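Putative S-adenosyl-L-methionine-dependent Methyltransferase (Methanococcus maripaludis, PDB 3DLC) binds S-adenosylmethionine and is probably a methyltransferase, its methyl acceptor not established although its family is broadly linked to sterol 24-C-methylation. Local coordinates at residues A[45-50]-A[112-117]; A[103-108]-A[132-137]; A[136-141]-A[209-214]. One frame throughout, in Å; residues are numbered along the deposited sequence. Where two conformers were deposited one is given.

Contact 1 is the core of the three: two central strands of the Rossmann-like sheet, 46-50 and 114-117, meet there and most touching residues are buried. Contacts 2 and 3 lie farther out, their centres each about 15 Å from the chain centre, partly buried, and share Arg136 and Ile137 at the end of helix 127-137. The chemistry follows the position. Backbone bonds and aliphatic side chains dominate contact 1, whereas charged side chains reach backbone carbonyls in contacts 2 and 3, an arginine in one and a lysine in the other. Ala112 joins the core to the periphery, its N probably hydrogen-bonded to Ile137 O and its O to Lys139 N.

Contact 1 (A[45-50]-A[112-117]); sequences GTCIDI and ADLIVS. Unlike the reference sequence in segment 45-50: Thr46 (reference Asn).
Cys47, Ile48 and Asp49 pair with Leu114, Ile115 and Val116 as parallel bridges in the centre of the Rossmann-like methyltransferase sheet, the strand axes 4.6 Å apart and 20° from parallel. Backbone bonds set the register: Leu114 N to Thr46 O, Ile48 N to Leu114 O, Val116 N to Ile48 O (2.8 Å) and Ile50 N to Val116 O.

At the end away from the cofactor, side chains take over. Thr46 N gives a bond to Asp113 OD2 (2.9 Å), on the anti lone pair, while Asp113 N donates to Thr46 OG1 (3.0 Å), which also bonds Tyr111 O. Asp113 OD1 forms a salt bridge with Lys139 NZ, so an alanine in place of the aspartate would probably leave both Thr46 N and the lysine charge without their mate.

Apolar contacts split by face. Cys47 SG lies 3.9 Å from Leu114 CD2, on the side covered by helix 56-64; Ile50 CD1 presses on Ile115 CG2 at 3.5 Å, tighter than usual, on the side of helix 127-137.

Near the cofactor end, Ser117 OG, anti to its backbone N (chi1 179°), donates to Ile50 O at 2.7 Å from 35° above the carbonyl plane.

Contact 2 (A[103-108]-A[132-137]); sequences HNIPIE and REIYRI
Glu133 OE1 is gripped by two donors, one from each segment. Ile105 N reaches it across the contact at 2.8 Å, on the anti lone pair, and Arg136 NH2 meets it on the syn side at 2.9 Å with a nearly straight bond (175° at the hydrogen). Arg136 NE forms a salt bridge with Glu133 OE2, so the guanidinium holds the carboxylate side-on, one nitrogen to each oxygen, although both nitrogens lie about 30° out of the carboxylate plane. The Glu133 chain bends at chi2 (-69°), which carries CD toward Ile105 N and the arginine.

The same guanidinium also clasps Ile107 O end-on, through NH1 and NH2. NH1 lies 2.9 Å from Ile107 O and NH2 3.2 Å from that same oxygen, which sits in the guanidinium plane; NH2 also makes a weak bond to Ile105 O. Asp109 adds a salt bridge to NH1. With partners along several edges, rotation of the group is probably well restrained, and Ile137 CG2 lies over one face toward its rim.

These bonds tie the loop between strands 95-99 and 112-118 to the last turns of helix 127-137, a helix packed on the Rossmann-like sheet. Pro106 centres an inverse gamma turn, in which Ile107 N bonds Ile105 O, and both carbonyls flanking the turn are met by the arginine, the Ile105 one weakly. Beneath the polar layer, Ile105 and Ile137 cross at about a right angle, CD1 to CD1 at 3.9 Å, and Ile105 CD1 also rests 3.9 Å from Glu133 CB. Ile107 CB meets Ile137 CG2. At the start of the loop His103, a member of the S-adenosylmethionine pocket, hydrogen-bonds Asp101 through ND1 and Glu125 O through NE2, while its carbonyl O lies 3.6 Å from Glu133 CG.

Contact 3 (A[136-141]-A[209-214]); sequences RILKSG and IIISKT
Ser140 and Lys213 bring their backbones nearest, CA to CA 5.0 Å, where the chain leaving helix 127-137 passes the end of strand 206-211, and a single backbone bond, Gly141 N to Lys213 O (2.8 Å), joins the two segments. Gly141 has a positive phi of 87°.

The side chain of Lys213 carries most of the contact. CG is anti to the backbone N and the chain runs extended as far as CD, then bends at chi3 (-90°), which places CE within 3.2 Å of Leu138 O. NZ donates to Leu138 O at 2.7 Å, in the carbonyl plane and with a C=O...N angle of 157°. The aliphatic part slides past Leu138 in the opposite direction, Leu138 CD2 lying 3.8 Å from Lys213 CB, and Lys213 CD sits 3.6 Å from Ser140 N. Leu138 CD2 also touches Ile211 CG2 at 4.2 Å, extending the apolar patch toward the strand.

Leu138 is the first residue to leave helical geometry, so the lysine reaches the chain just where helix 127-137 gives way to the short strand 138-139. Lys213 NZ has further partners in Tyr135 O and Asn110 OD1, and the ring of Tyr135 makes a cation-pi contact with the lysine. The arrangement joins the helix end to the strand 206-211 side of the sheet, well away from the cofactor.

Carbonyls of Tyr135 and Leu138, at a helix C-terminus, the partly negative end of the helix dipole, would suit a positive group, and the ammonium is thus likely to remain charged while its methylene chain packs on leucine.

Contact 1 (A[45-50]-A[112-117])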
loop_
_atom_site.group_PDB
_atom_site.type_symbol
_atom_site.label_atom_id
_atom_site.label_comp_id
_atom_site.label_asym_id
_atom_site.label_seq_id
_atom_site.Cartn_x
_atom_site.Cartn_y
_atom_site.Cartn_z
ATOM N N GLY A 45 -0.672 -13.350 -12.288
ATOM C CA GLY A 45 0.693 -13.505 -11.785
ATOM C C GLY A 45 0.679 -13.248 -10.284
ATOM O O GLY A 45 -0.285 -13.598 -9.589
ATOM N N THR A 46 1.722 -12.613 -9.795
ATOM C CA THR A 46 1.889 -12.379 -8.369
ATOM C C THR A 46 1.818 -10.904 -8.034
ATOM O O THR A 46 2.380 -10.047 -8.720
ATOM C CB THR A 46 3.246 -12.947 -7.949
ATOM O OG1 THR A 46 4.227 -12.290 -8.770
ATOM C CG2 THR A 46 3.299 -14.466 -8.105
ATOM N N CYS A 47 1.082 -10.608 -6.982
ATOM C CA CYS A 47 0.933 -9.248 -6.464
ATOM C C CYS A 47 1.217 -9.223 -4.974
ATOM O O CYS A 47 0.680 -10.058 -4.234
ATOM C CB CYS A 47 -0.489 -8.737 -6.717
ATOM S SG CYS A 47 -0.848 -7.116 -6.034
ATOM N N ILE A 48 2.082 -8.307 -4.557
ATOM C CA ILE A 48 2.389 -8.121 -3.140
ATOM C C ILE A 48 1.781 -6.793 -2.709
ATOM O O ILE A 48 2.015 -5.775 -3.357
ATOM C CB ILE A 48 3.905 -8.089 -2.851
ATOM C CG1 ILE A 48 4.648 -9.256 -3.506
ATOM C CG2 ILE A 48 4.159 -8.012 -1.370
ATOM C CD1 ILE A 48 4.172 -10.637 -3.195
ATOM N N ASP A 49 0.966 -6.819 -1.647
ATOM C CA ASP A 49 0.351 -5.644 -1.030
ATOM C C ASP A 49 1.120 -5.383 0.265
ATOM O O ASP A 49 1.003 -6.114 1.243
ATOM C CB ASP A 49 -1.128 -5.936 -0.788
ATOM C CG ASP A 49 -1.888 -4.796 -0.147
ATOM O OD1 ASP A 49 -1.332 -3.686 -0.057
ATOM O OD2 ASP A 49 -3.046 -5.050 0.264
ATOM N N ILE A 50 1.941 -4.335 0.249
ATOM C CA ILE A 50 2.815 -4.005 1.373
ATOM C C ILE A 50 2.099 -3.073 2.338
ATOM O O ILE A 50 1.586 -2.028 1.958
ATOM C CB ILE A 50 4.135 -3.404 0.896
ATOM C CG1 ILE A 50 4.866 -4.413 -0.033
ATOM C CG2 ILE A 50 5.017 -3.006 2.106
ATOM C CD1 ILE A 50 6.172 -3.877 -0.602
ATOM N N ALA A 112 7.709 -10.718 -7.831
ATOM C CA ALA A 112 6.439 -10.025 -7.959
ATOM C C ALA A 112 6.236 -9.372 -9.318
ATOM O O ALA A 112 7.028 -8.552 -9.736
ATOM C CB ALA A 112 6.366 -8.924 -6.853
ATOM N N ASP A 113 5.118 -9.675 -9.936
ATOM C CA ASP A 113 4.718 -8.939 -11.134
ATOM C C ASP A 113 4.248 -7.518 -10.833
ATOM O O ASP A 113 4.395 -6.616 -11.644
ATOM C CB ASP A 113 3.609 -9.717 -11.855
ATOM C CG ASP A 113 4.092 -11.063 -12.364
ATOM O OD1 ASP A 113 4.979 -11.084 -13.247
ATOM O OD2 ASP A 113 3.595 -12.081 -11.891
ATOM N N LEU A 114 3.649 -7.363 -9.667
ATOM C CA LEU A 114 3.057 -6.108 -9.228
ATOM C C LEU A 114 3.227 -5.952 -7.737
ATOM O O LEU A 114 3.040 -6.907 -7.003
ATOM C CB LEU A 114 1.565 -6.075 -9.561
ATOM C CG LEU A 114 0.775 -4.847 -9.131
ATOM C CD1 LEU A 114 1.231 -3.569 -9.844
ATOM C CD2 LEU A 114 -0.746 -5.112 -9.357
ATOM N N ILE A 115 3.646 -4.775 -7.303
ATOM C CA ILE A 115 3.733 -4.447 -5.881
ATOM C C ILE A 115 2.889 -3.212 -5.646
ATOM O O ILE A 115 3.110 -2.169 -6.284
ATOM C CB ILE A 115 5.182 -4.201 -5.415
ATOM C CG1 ILE A 115 6.045 -5.424 -5.707
ATOM C CG2 ILE A 115 5.221 -3.792 -3.968
ATOM C CD1 ILE A 115 7.553 -5.221 -5.442
ATOM N N VAL A 116 1.924 -3.318 -4.737
ATOM C CA VAL A 116 1.062 -2.214 -4.381
ATOM C C VAL A 116 1.205 -1.917 -2.892
ATOM O O VAL A 116 1.591 -2.767 -2.119
ATOM C CB VAL A 116 -0.429 -2.521 -4.732
ATOM C CG1 VAL A 116 -0.577 -2.879 -6.220
ATOM C CG2 VAL A 116 -1.017 -3.633 -3.847
ATOM N N SER A 117 0.877 -0.695 -2.501
ATOM C CA SER A 117 0.882 -0.323 -1.088
ATOM C C SER A 117 0.135 0.979 -0.918
ATOM O O SER A 117 0.437 1.963 -1.605
ATOM C CB SER A 117 2.294 -0.099 -0.628
ATOM O OG SER A 117 2.351 0.283 0.733
#

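Contact 2 (A[103-108]-A[132-137])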
loop_
_atom_site.group_PDB
_atom_site.type_symbol
_atom_site.label_atom_id
_atom_site.label_comp_id
_atom_site.label_asym_id
_atom_site.label_seq_id
_atom_site.Cartn_x
_atom_site.Cartn_y
_atom_site.Cartn_z
ATOM N N HIS A 103 11.368 -3.783 5.330
ATOM C CA HIS A 103 12.825 -3.662 5.376
ATOM C C HIS A 103 13.534 -4.999 5.302
ATOM O O HIS A 103 14.767 -5.033 5.245
ATOM C CB HIS A 103 13.294 -2.935 6.630
ATOM C CG HIS A 103 12.762 -1.549 6.744
ATOM N ND1 HIS A 103 11.590 -1.272 7.403
ATOM C CD2 HIS A 103 13.185 -0.377 6.214
ATOM C CE1 HIS A 103 11.357 0.031 7.329
ATOM N NE2 HIS A 103 12.304 0.595 6.609
ATOM N N ASN A 104 12.787 -6.097 5.301
ATOM C CA ASN A 104 13.385 -7.426 5.229
ATOM C C ASN A 104 12.294 -8.388 4.776
ATOM O O ASN A 104 11.748 -9.173 5.536
ATOM C CB ASN A 104 13.966 -7.790 6.590
ATOM C CG ASN A 104 14.650 -9.105 6.558
ATOM O OD1 ASN A 104 15.419 -9.352 5.647
ATOM N ND2 ASN A 104 14.418 -9.955 7.568
ATOM N N ILE A 105 11.960 -8.275 3.506
ATOM C CA ILE A 105 10.777 -8.955 2.983
ATOM C C ILE A 105 11.037 -10.440 2.795
ATOM O O ILE A 105 11.991 -10.804 2.106
ATOM C CB ILE A 105 10.330 -8.336 1.640
ATOM C CG1 ILE A 105 10.084 -6.834 1.792
ATOM C CG2 ILE A 105 9.063 -9.070 1.122
ATOM C CD1 ILE A 105 9.749 -6.095 0.461
ATOM N N PRO A 106 10.195 -11.304 3.374
ATOM C CA PRO A 106 10.418 -12.766 3.296
ATOM C C PRO A 106 9.869 -13.365 2.015
ATOM O O PRO A 106 9.026 -14.268 2.014
ATOM C CB PRO A 106 9.682 -13.284 4.527
ATOM C CG PRO A 106 8.504 -12.396 4.621
ATOM C CD PRO A 106 9.048 -10.999 4.259
ATOM N N ILE A 107 10.359 -12.802 0.924
ATOM C CA ILE A 107 9.986 -13.202 -0.431
ATOM C C ILE A 107 11.258 -13.250 -1.270
ATOM O O ILE A 107 12.165 -12.430 -1.089
ATOM C CB ILE A 107 8.921 -12.220 -1.016
ATOM C CG1 ILE A 107 7.644 -12.262 -0.168
ATOM C CG2 ILE A 107 8.612 -12.537 -2.483
ATOM C CD1 ILE A 107 6.619 -11.203 -0.558
ATOM N N GLU A 108 11.318 -14.223 -2.169
ATOM C CA GLU A 108 12.493 -14.383 -3.014
ATOM C C GLU A 108 12.681 -13.252 -4.012
ATOM O O GLU A 108 11.775 -12.487 -4.336
ATOM C CB GLU A 108 12.500 -15.734 -3.752
ATOM C CG GLU A 108 11.467 -15.930 -4.826
ATOM C CD GLU A 108 11.557 -17.330 -5.453
ATOM O OE1 GLU A 108 11.968 -18.281 -4.752
ATOM O OE2 GLU A 108 11.222 -17.488 -6.637
ATOM N N ARG A 132 15.082 -0.591 -1.617
ATOM C CA ARG A 132 15.979 -1.641 -2.114
ATOM C C ARG A 132 15.318 -3.008 -2.020
ATOM O O ARG A 132 15.458 -3.837 -2.923
ATOM C CB ARG A 132 17.323 -1.613 -1.384
ATOM C CG ARG A 132 18.217 -0.464 -1.874
ATOM C CD ARG A 132 19.601 -0.524 -1.207
ATOM N NE ARG A 132 20.565 0.290 -1.926
ATOM C CZ ARG A 132 20.737 1.573 -1.750
ATOM N NH1 ARG A 132 20.164 2.213 -0.761
ATOM N NH2 ARG A 132 21.532 2.242 -2.579
ATOM N N GLU A 133 14.602 -3.250 -0.921
ATOM C CA GLU A 133 13.885 -4.536 -0.784
ATOM C C GLU A 133 12.760 -4.677 -1.813
ATOM O O GLU A 133 12.549 -5.731 -2.406
ATOM C CB GLU A 133 13.339 -4.698 0.648
ATOM C CG GLU A 133 14.371 -5.177 1.620
ATOM C CD GLU A 133 14.733 -6.619 1.313
ATOM O OE1 GLU A 133 13.956 -7.537 1.684
ATOM O OE2 GLU A 133 15.765 -6.845 0.653
ATOM N N ILE A 134 11.997 -3.602 -1.995
ATOM C CA ILE A 134 10.935 -3.572 -2.988
ATOM C C ILE A 134 11.510 -3.883 -4.361
ATOM O O ILE A 134 10.969 -4.685 -5.123
ATOM C CB ILE A 134 10.212 -2.221 -2.946
ATOM C CG1 ILE A 134 9.384 -2.164 -1.655
ATOM C CG2 ILE A 134 9.339 -1.986 -4.179
ATOM C CD1 ILE A 134 8.921 -0.755 -1.251
ATOM N N TYR A 135 12.625 -3.250 -4.695
ATOM C CA TYR A 135 13.215 -3.492 -6.005
ATOM C C TYR A 135 13.720 -4.922 -6.116
ATOM O O TYR A 135 13.608 -5.524 -7.198
ATOM C CB TYR A 135 14.323 -2.481 -6.313
ATOM C CG TYR A 135 14.598 -2.285 -7.782
ATOM C CD1 TYR A 135 13.623 -1.760 -8.602
ATOM C CD2 TYR A 135 15.810 -2.581 -8.351
ATOM C CE1 TYR A 135 13.832 -1.509 -9.917
ATOM C CE2 TYR A 135 16.057 -2.311 -9.720
ATOM C CZ TYR A 135 15.049 -1.773 -10.482
ATOM O OH TYR A 135 15.206 -1.521 -11.829
ATOM N N ARG A 136 14.265 -5.462 -5.015
ATOM C CA ARG A 136 14.771 -6.803 -5.040
ATOM C C ARG A 136 13.691 -7.831 -5.390
ATOM O O ARG A 136 13.937 -8.777 -6.164
ATOM C CB ARG A 136 15.415 -7.157 -3.694
ATOM C CG ARG A 136 15.957 -8.575 -3.644
ATOM C CD ARG A 136 16.500 -8.946 -2.256
ATOM N NE ARG A 136 15.484 -8.963 -1.214
ATOM C CZ ARG A 136 14.567 -9.915 -1.063
ATOM N NH1 ARG A 136 14.504 -10.954 -1.882
ATOM N NH2 ARG A 136 13.686 -9.809 -0.068
ATOM N N ILE A 137 12.515 -7.683 -4.782
ATOM C CA ILE A 137 11.456 -8.676 -4.964
ATOM C C ILE A 137 10.636 -8.470 -6.247
ATOM O O ILE A 137 9.851 -9.318 -6.618
ATOM C CB ILE A 137 10.515 -8.781 -3.726
ATOM C CG1 ILE A 137 9.724 -7.488 -3.491
ATOM C CG2 ILE A 137 11.304 -9.221 -2.469
ATOM C CD1 ILE A 137 8.387 -7.707 -2.840
#

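Contact 3 (A[136-141]-A[209-214])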
loop_
_atom_site.group_PDB
_atom_site.type_symbol
_atom_site.label_atom_id
_atom_site.label_comp_id
_atom_site.label_asym_id
_atom_site.label_seq_id
_atom_site.Cartn_x
_atom_site.Cartn_y
_atom_site.Cartn_z
ATOM N N ARG A 136 14.265 -5.462 -5.015
ATOM C CA ARG A 136 14.771 -6.803 -5.040
ATOM C C ARG A 136 13.691 -7.831 -5.390
ATOM O O ARG A 136 13.937 -8.777 -6.164
ATOM C CB ARG A 136 15.415 -7.157 -3.694
ATOM C CG ARG A 136 15.957 -8.575 -3.644
ATOM C CD ARG A 136 16.500 -8.946 -2.256
ATOM N NE ARG A 136 15.484 -8.963 -1.214
ATOM C CZ ARG A 136 14.567 -9.915 -1.063
ATOM N NH1 ARG A 136 14.504 -10.954 -1.882
ATOM N NH2 ARG A 136 13.686 -9.809 -0.068
ATOM N N ILE A 137 12.515 -7.683 -4.782
ATOM C CA ILE A 137 11.456 -8.676 -4.964
ATOM C C ILE A 137 10.636 -8.470 -6.247
ATOM O O ILE A 137 9.851 -9.318 -6.618
ATOM C CB ILE A 137 10.515 -8.781 -3.726
ATOM C CG1 ILE A 137 9.724 -7.488 -3.491
ATOM C CG2 ILE A 137 11.304 -9.221 -2.469
ATOM C CD1 ILE A 137 8.387 -7.707 -2.840
ATOM N N LEU A 138 10.790 -7.337 -6.903
ATOM C CA LEU A 138 10.095 -7.021 -8.142
ATOM C C LEU A 138 10.714 -7.809 -9.305
ATOM O O LEU A 138 11.932 -7.842 -9.467
ATOM C CB LEU A 138 10.213 -5.499 -8.395
ATOM C CG LEU A 138 9.390 -4.899 -9.526
ATOM C CD1 LEU A 138 7.888 -5.158 -9.316
ATOM C CD2 LEU A 138 9.670 -3.391 -9.617
ATOM N N LYS A 139 9.847 -8.416 -10.104
ATOM C CA LYS A 139 10.255 -9.135 -11.292
ATOM C C LYS A 139 10.642 -8.137 -12.384
ATOM O O LYS A 139 10.040 -7.074 -12.528
ATOM C CB LYS A 139 9.107 -10.037 -11.791
ATOM C CG LYS A 139 9.545 -11.057 -12.816
ATOM C CD LYS A 139 8.342 -11.880 -13.320
ATOM C CE LYS A 139 7.654 -12.603 -12.213
ATOM N NZ LYS A 139 6.604 -13.461 -12.823
ATOM N N SER A 140 11.654 -8.496 -13.161
ATOM C CA SER A 140 12.013 -7.711 -14.333
ATOM C C SER A 140 10.753 -7.566 -15.188
ATOM O O SER A 140 10.083 -8.544 -15.523
ATOM C CB SER A 140 13.145 -8.392 -15.108
ATOM O OG SER A 140 13.551 -7.619 -16.214
ATOM N N GLY A 141 10.457 -6.335 -15.570
ATOM C CA GLY A 141 9.227 -5.982 -16.263
ATOM C C GLY A 141 8.056 -5.681 -15.350
ATOM O O GLY A 141 7.014 -5.273 -15.809
ATOM N N ILE A 209 4.066 6.029 -6.263
ATOM C CA ILE A 209 5.400 5.727 -6.756
ATOM C C ILE A 209 5.309 4.499 -7.638
ATOM O O ILE A 209 4.914 3.426 -7.182
ATOM C CB ILE A 209 6.345 5.492 -5.570
ATOM C CG1 ILE A 209 6.449 6.735 -4.671
ATOM C CG2 ILE A 209 7.713 5.027 -6.061
ATOM C CD1 ILE A 209 6.978 6.439 -3.260
ATOM N N ILE A 210 5.706 4.674 -8.897
ATOM C CA ILE A 210 5.541 3.658 -9.937
ATOM C C ILE A 210 6.888 3.324 -10.572
ATOM O O ILE A 210 7.363 3.965 -11.526
ATOM C CB ILE A 210 4.557 4.162 -11.022
ATOM C CG1 ILE A 210 3.222 4.537 -10.383
ATOM C CG2 ILE A 210 4.368 3.112 -12.121
ATOM C CD1 ILE A 210 2.223 5.219 -11.294
ATOM N N ILE A 211 7.529 2.324 -9.998
ATOM C CA ILE A 211 8.822 1.852 -10.449
ATOM C C ILE A 211 8.597 0.782 -11.500
ATOM O O ILE A 211 7.738 -0.070 -11.360
ATOM C CB ILE A 211 9.615 1.269 -9.270
ATOM C CG1 ILE A 211 9.921 2.376 -8.242
ATOM C CG2 ILE A 211 10.900 0.581 -9.745
ATOM C CD1 ILE A 211 10.241 1.847 -6.838
ATOM N N SER A 212 9.442 0.803 -12.525
ATOM C CA SER A 212 9.493 -0.241 -13.530
ATOM C C SER A 212 10.835 -0.902 -13.468
ATOM O O SER A 212 11.820 -0.244 -13.719
ATOM C CB SER A 212 9.380 0.331 -14.925
ATOM O OG SER A 212 8.105 0.825 -15.172
ATOM N N LYS A 213 10.924 -2.195 -13.231
ATOM C CA LYS A 213 12.211 -2.833 -13.235
ATOM C C LYS A 213 12.577 -3.175 -14.640
ATOM O O LYS A 213 11.893 -3.912 -15.337
ATOM C CB LYS A 213 12.229 -4.091 -12.367
ATOM C CG LYS A 213 13.604 -4.768 -12.413
ATOM C CD LYS A 213 13.790 -6.047 -11.595
ATOM C CE LYS A 213 14.264 -5.772 -10.238
ATOM N NZ LYS A 213 14.515 -6.944 -9.353
ATOM N N THR A 214 13.691 -2.640 -15.062
ATOM C CA THR A 214 14.146 -2.815 -16.416
ATOM C C THR A 214 15.647 -2.983 -16.421
ATOM O O THR A 214 16.327 -2.616 -15.485
ATOM C CB THR A 214 13.688 -1.606 -17.270
ATOM O OG1 THR A 214 13.723 -1.927 -18.664
ATOM C CG2 THR A 214 14.484 -0.307 -16.955
#